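Local coordinates for putative type VI secretion protein (Escherichia coli, PDB 4HH5) that probably binds and hydrolyses ATP as a ClpA/ClpB-family chaperone ATPase of type VI secretion, represented here by its helical N-terminal domain, at residues A[116-126]-A[137-145]. Sequence-based numbering, arbitrary orientation.
Sequences VHLLGALTENP and LLTLSQSQL
Thr-123 and Leu-140 illustrate how, in the mainly helical Clp N-terminal domain, a helix fastens a later loop by a single direct hydrogen bond set among leucines. With OG1 anti to the backbone N (chi1 -158°), the hydroxyl of Thr-123 donates to Leu-140 O, OG1 to O 2.8 Å, meeting the carbonyl at a C=O...donor angle of 155°. The same torsion leaves CG2 beside the backbone N of Gln-142, where helix 142-147 begins. Beside it, Leu-119 crosses both Leu-137 and Leu-145 at about a right angle, its CD1 lying 3.6 Å from Leu-137 CB and its CD2 3.8 Å from Leu-145 CD2; Leu-58 of helix 54-61 packs against Leu-119 and Leu-145 as well. Farther along, Leu-138 lies across Leu-122, with CD2 4.1 Å from Leu-122 CG, and sends CD1 to Pro-126. The bare CA of Gly-120 admits Gln-142, which, its chain bent at chi2 (48°), turns OE1 in against Gly-120 CA, a tight 2.9 Å; Leu-145 CD1 is a further neighbour, 3.7 Å from Gly-120 CA. There one water donates to both Val-116 O and Gln-142 OE1, 2.7 Å from the latter.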
ATOM      1  N   VAL A 116       5.147  -2.158   4.815  1.00 14.97           N
ATOM      2  CA  VAL A 116       6.400  -1.400   4.956  1.00 14.17           C
ATOM      3  C   VAL A 116       7.177  -1.359   3.629  1.00 16.15           C
ATOM      4  O   VAL A 116       7.870  -0.382   3.380  1.00 15.03           O
ATOM      5  CB  VAL A 116       7.278  -1.849   6.162  1.00 17.38           C
ATOM      6  CG1 VAL A 116       7.960  -3.192   5.897  1.00 16.96           C
ATOM      7  CG2 VAL A 116       8.307  -0.778   6.523  1.00 17.18           C
ATOM      8  N   HIS A 117       7.043  -2.409   2.778  1.00 13.27           N
ATOM      9  CA  HIS A 117       7.704  -2.463   1.462  1.00 13.10           C
ATOM     10  C   HIS A 117       7.012  -1.524   0.493  1.00 17.71           C
ATOM     11  O   HIS A 117       7.681  -0.903  -0.329  1.00 17.56           O
ATOM     12  CB  HIS A 117       7.761  -3.895   0.898  1.00 13.14           C
ATOM     13  CG  HIS A 117       8.466  -4.859   1.803  1.00 16.44           C
ATOM     14  ND1 HIS A 117       7.951  -6.116   2.053  1.00 18.21           N
ATOM     15  CD2 HIS A 117       9.628  -4.716   2.485  1.00 17.80           C
ATOM     16  CE1 HIS A 117       8.811  -6.699   2.875  1.00 17.68           C
ATOM     17  NE2 HIS A 117       9.826  -5.885   3.176  1.00 17.58           N
ATOM     18  N   LEU A 118       5.679  -1.394   0.612  1.00 15.11           N
ATOM     19  CA  LEU A 118       4.900  -0.446  -0.190  1.00 16.56           C
ATOM     20  C   LEU A 118       5.318   0.960   0.243  1.00 20.72           C
ATOM     21  O   LEU A 118       5.452   1.842  -0.599  1.00 19.73           O
ATOM     22  CB  LEU A 118       3.384  -0.625   0.038  1.00 17.37           C
ATOM     23  CG  LEU A 118       2.785  -2.020  -0.255  1.00 22.90           C
ATOM     24  CD1 LEU A 118       1.329  -2.098   0.211  1.00 23.57           C
ATOM     25  CD2 LEU A 118       2.848  -2.351  -1.734  1.00 24.87           C
ATOM     26  N   LEU A 119       5.578   1.150   1.560  1.00 19.68           N
ATOM     27  CA  LEU A 119       6.016   2.439   2.085  1.00 19.88           C
ATOM     28  C   LEU A 119       7.426   2.766   1.604  1.00 24.24           C
ATOM     29  O   LEU A 119       7.680   3.897   1.187  1.00 24.39           O
ATOM     30  CB  LEU A 119       5.910   2.497   3.617  1.00 20.25           C
ATOM     31  CG  LEU A 119       6.144   3.865   4.233  1.00 25.02           C
ATOM     32  CD1 LEU A 119       5.083   4.867   3.784  1.00 25.20           C
ATOM     33  CD2 LEU A 119       6.169   3.772   5.727  1.00 27.78           C
ATOM     34  N   GLY A 120       8.300   1.761   1.602  1.00 21.49           N
ATOM     35  CA  GLY A 120       9.667   1.896   1.111  1.00 21.24           C
ATOM     36  C   GLY A 120       9.707   2.286  -0.350  1.00 24.21           C
ATOM     37  O   GLY A 120      10.476   3.169  -0.744  1.00 23.06           O
ATOM     38  N   ALA A 121       8.829   1.661  -1.155  1.00 20.75           N
ATOM     39  CA  ALA A 121       8.693   1.957  -2.577  1.00 20.41           C
ATOM     40  C   ALA A 121       8.206   3.407  -2.767  1.00 23.16           C
ATOM     41  O   ALA A 121       8.795   4.150  -3.551  1.00 21.53           O
ATOM     42  CB  ALA A 121       7.729   0.977  -3.225  1.00 21.27           C
ATOM     43  N   LEU A 122       7.194   3.817  -1.986  1.00 21.52           N
ATOM     44  CA  LEU A 122       6.603   5.157  -2.007  1.00 23.11           C
ATOM     45  C   LEU A 122       7.577   6.283  -1.644  1.00 27.27           C
ATOM     46  O   LEU A 122       7.579   7.321  -2.308  1.00 26.04           O
ATOM     47  CB  LEU A 122       5.363   5.215  -1.104  1.00 23.96           C
ATOM     48  CG  LEU A 122       4.441   6.406  -1.328  1.00 30.66           C
ATOM     49  CD1 LEU A 122       3.702   6.276  -2.666  1.00 31.43           C
ATOM     50  CD2 LEU A 122       3.464   6.563  -0.167  1.00 34.29           C
ATOM     51  N   THR A 123       8.394   6.085  -0.601  1.00 24.04           N
ATOM     52  CA  THR A 123       9.361   7.093  -0.151  1.00 24.09           C
ATOM     53  C   THR A 123      10.486   7.342  -1.183  1.00 27.71           C
ATOM     54  O   THR A 123      11.062   8.432  -1.215  1.00 25.95           O
ATOM     55  CB  THR A 123       9.816   6.798   1.298  1.00 32.55           C
ATOM     56  OG1 THR A 123      10.326   7.990   1.901  1.00 36.10           O
ATOM     57  CG2 THR A 123      10.835   5.674   1.389  1.00 29.56           C
ATOM     58  N   GLU A 124      10.776   6.328  -2.023  1.00 24.75           N
ATOM     59  CA  GLU A 124      11.787   6.390  -3.087  1.00 26.04           C
ATOM     60  C   GLU A 124      11.194   6.871  -4.415  1.00 29.46           C
ATOM     61  O   GLU A 124      11.934   7.315  -5.291  1.00 30.30           O
ATOM     62  CB  GLU A 124      12.476   5.028  -3.259  1.00 28.02           C
ATOM     63  CG  GLU A 124      13.574   4.771  -2.237  1.00 42.42           C
ATOM     64  CD  GLU A 124      14.936   5.395  -2.495  1.00 71.61           C
ATOM     65  OE1 GLU A 124      15.161   5.929  -3.606  1.00 72.46           O
ATOM     66  OE2 GLU A 124      15.794   5.323  -1.584  1.00 65.30           O
ATOM     67  N   ASN A 125       9.863   6.781  -4.563  1.00 24.89           N
ATOM     68  CA  ASN A 125       9.137   7.238  -5.749  1.00 23.55           C
ATOM     69  C   ASN A 125       7.888   8.006  -5.266  1.00 26.86           C
ATOM     70  O   ASN A 125       6.774   7.489  -5.402  1.00 25.06           O
ATOM     71  CB  ASN A 125       8.760   6.034  -6.623  1.00 22.71           C
ATOM     72  CG  ASN A 125       8.334   6.360  -8.039  1.00 42.33           C
ATOM     73  OD1 ASN A 125       8.218   7.526  -8.446  1.00 34.12           O
ATOM     74  ND2 ASN A 125       8.071   5.321  -8.818  1.00 30.93           N
ATOM     75  N   PRO A 126       8.044   9.216  -4.649  1.00 24.23           N
ATOM     76  CA  PRO A 126       6.865   9.921  -4.101  1.00 24.80           C
ATOM     77  C   PRO A 126       5.734  10.262  -5.065  1.00 30.66           C
ATOM     78  O   PRO A 126       4.586  10.363  -4.630  1.00 30.13           O
ATOM     79  CB  PRO A 126       7.453  11.155  -3.407  1.00 26.54           C
ATOM     80  CG  PRO A 126       8.799  11.331  -3.998  1.00 30.53           C
ATOM     81  CD  PRO A 126       9.288   9.965  -4.370  1.00 25.53           C
ATOM     82  N   LEU A 137       3.989   9.886   5.358  1.00 18.77           N
ATOM     83  CA  LEU A 137       4.451   8.615   4.792  1.00 19.22           C
ATOM     84  C   LEU A 137       5.802   8.788   4.065  1.00 24.43           C
ATOM     85  O   LEU A 137       6.528   7.818   3.896  1.00 26.00           O
ATOM     86  CB  LEU A 137       3.372   8.073   3.827  1.00 19.44           C
ATOM     87  CG  LEU A 137       2.153   7.356   4.463  1.00 23.70           C
ATOM     88  CD1 LEU A 137       1.179   8.332   5.110  1.00 23.53           C
ATOM     89  CD2 LEU A 137       1.402   6.551   3.430  1.00 25.53           C
ATOM     90  N   LEU A 138       6.140  10.022   3.661  1.00 21.41           N
ATOM     91  CA  LEU A 138       7.390  10.353   2.960  1.00 21.92           C
ATOM     92  C   LEU A 138       8.525  10.802   3.899  1.00 25.30           C
ATOM     93  O   LEU A 138       9.618  11.124   3.422  1.00 25.42           O
ATOM     94  CB  LEU A 138       7.125  11.427   1.878  1.00 22.24           C
ATOM     95  CG  LEU A 138       5.976  11.159   0.886  1.00 27.48           C
ATOM     96  CD1 LEU A 138       5.803  12.325  -0.072  1.00 28.12           C
ATOM     97  CD2 LEU A 138       6.190   9.856   0.108  1.00 29.56           C
ATOM     98  N   THR A 139       8.274  10.823   5.224  1.00 22.15           N
ATOM     99  CA  THR A 139       9.248  11.295   6.221  1.00 22.37           C
ATOM    100  C   THR A 139      10.353  10.312   6.584  1.00 27.70           C
ATOM    101  O   THR A 139      11.441  10.750   6.951  1.00 27.62           O
ATOM    102  CB  THR A 139       8.579  11.919   7.462  1.00 26.36           C
ATOM    103  OG1 THR A 139       7.821  10.924   8.147  1.00 26.68           O
ATOM    104  CG2 THR A 139       7.721  13.139   7.129  1.00 22.98           C
ATOM    105  N   LEU A 140      10.081   8.999   6.517  1.00 23.80           N
ATOM    106  CA  LEU A 140      11.080   7.979   6.842  1.00 23.15           C
ATOM    107  C   LEU A 140      11.766   7.514   5.567  1.00 25.97           C
ATOM    108  O   LEU A 140      11.113   7.372   4.542  1.00 26.61           O
ATOM    109  CB  LEU A 140      10.434   6.773   7.568  1.00 23.20           C
ATOM    110  CG  LEU A 140       9.703   7.056   8.891  1.00 27.39           C
ATOM    111  CD1 LEU A 140       8.713   5.956   9.210  1.00 26.94           C
ATOM    112  CD2 LEU A 140      10.685   7.254  10.045  1.00 29.92           C
ATOM    113  N   SER A 141      13.085   7.321   5.616  1.00 20.35           N
ATOM    114  CA  SER A 141      13.847   6.825   4.477  1.00 18.72           C
ATOM    115  C   SER A 141      13.765   5.291   4.450  1.00 20.80           C
ATOM    116  O   SER A 141      13.387   4.686   5.459  1.00 19.65           O
ATOM    117  CB  SER A 141      15.299   7.253   4.599  1.00 19.00           C
ATOM    118  OG  SER A 141      15.899   6.583   5.693  1.00 23.75           O
ATOM    119  N   GLN A 142      14.181   4.661   3.336  1.00 17.82           N
ATOM    120  CA  GLN A 142      14.201   3.196   3.232  1.00 18.06           C
ATOM    121  C   GLN A 142      15.162   2.593   4.254  1.00 20.59           C
ATOM    122  O   GLN A 142      14.845   1.554   4.845  1.00 19.29           O
ATOM    123  CB  GLN A 142      14.540   2.738   1.798  1.00 19.98           C
ATOM    124  CG  GLN A 142      14.566   1.208   1.582  1.00 31.09           C
ATOM    125  CD  GLN A 142      13.360   0.487   2.152  1.00 49.11           C
ATOM    126  OE1 GLN A 142      12.238   0.650   1.695  1.00 46.11           O
ATOM    127  NE2 GLN A 142      13.568  -0.339   3.159  1.00 38.77           N
ATOM    128  N   SER A 143      16.304   3.270   4.507  1.00 18.29           N
ATOM    129  CA  SER A 143      17.284   2.801   5.495  1.00 19.80           C
ATOM    130  C   SER A 143      16.682   2.810   6.897  1.00 22.02           C
ATOM    131  O   SER A 143      16.884   1.852   7.638  1.00 21.60           O
ATOM    132  CB  SER A 143      18.588   3.594   5.433  1.00 24.59           C
ATOM    133  OG  SER A 143      18.347   4.989   5.374  1.00 40.03           O
ATOM    134  N   GLN A 144      15.871   3.838   7.227  1.00 17.90           N
ATOM    135  CA  GLN A 144      15.187   3.912   8.523  1.00 17.33           C
ATOM    136  C   GLN A 144      14.146   2.803   8.666  1.00 19.10           C
ATOM    137  O   GLN A 144      14.063   2.178   9.722  1.00 17.75           O
ATOM    138  CB  GLN A 144      14.577   5.300   8.764  1.00 18.89           C
ATOM    139  CG  GLN A 144      15.646   6.363   9.035  1.00 23.62           C
ATOM    140  CD  GLN A 144      15.108   7.768   9.062  1.00 35.04           C
ATOM    141  OE1 GLN A 144      14.152   8.115   8.366  1.00 25.09           O
ATOM    142  NE2 GLN A 144      15.743   8.622   9.843  1.00 33.42           N
ATOM    143  N   LEU A 145      13.378   2.537   7.601  1.00 15.51           N
ATOM    144  CA  LEU A 145      12.354   1.479   7.602  1.00 15.00           C
ATOM    145  C   LEU A 145      12.956   0.103   7.840  1.00 18.64           C
ATOM    146  O   LEU A 145      12.388  -0.708   8.579  1.00 17.08           O
ATOM    147  CB  LEU A 145      11.552   1.492   6.288  1.00 14.80           C
ATOM    148  CG  LEU A 145      10.692   2.726   6.049  1.00 19.02           C
ATOM    149  CD1 LEU A 145      10.145   2.726   4.649  1.00 19.35           C
ATOM    150  CD2 LEU A 145       9.582   2.852   7.086  1.00 20.41           C
TER
HETATM  151  O   HOH W   1      10.646  -0.983   3.139  1.00 26.48           O
HETATM  152  O   HOH W   2      10.326  10.640   0.441  1.00 40.18           O
HETATM  153  O   HOH W   3      14.624   6.311   1.017  1.00 31.34           O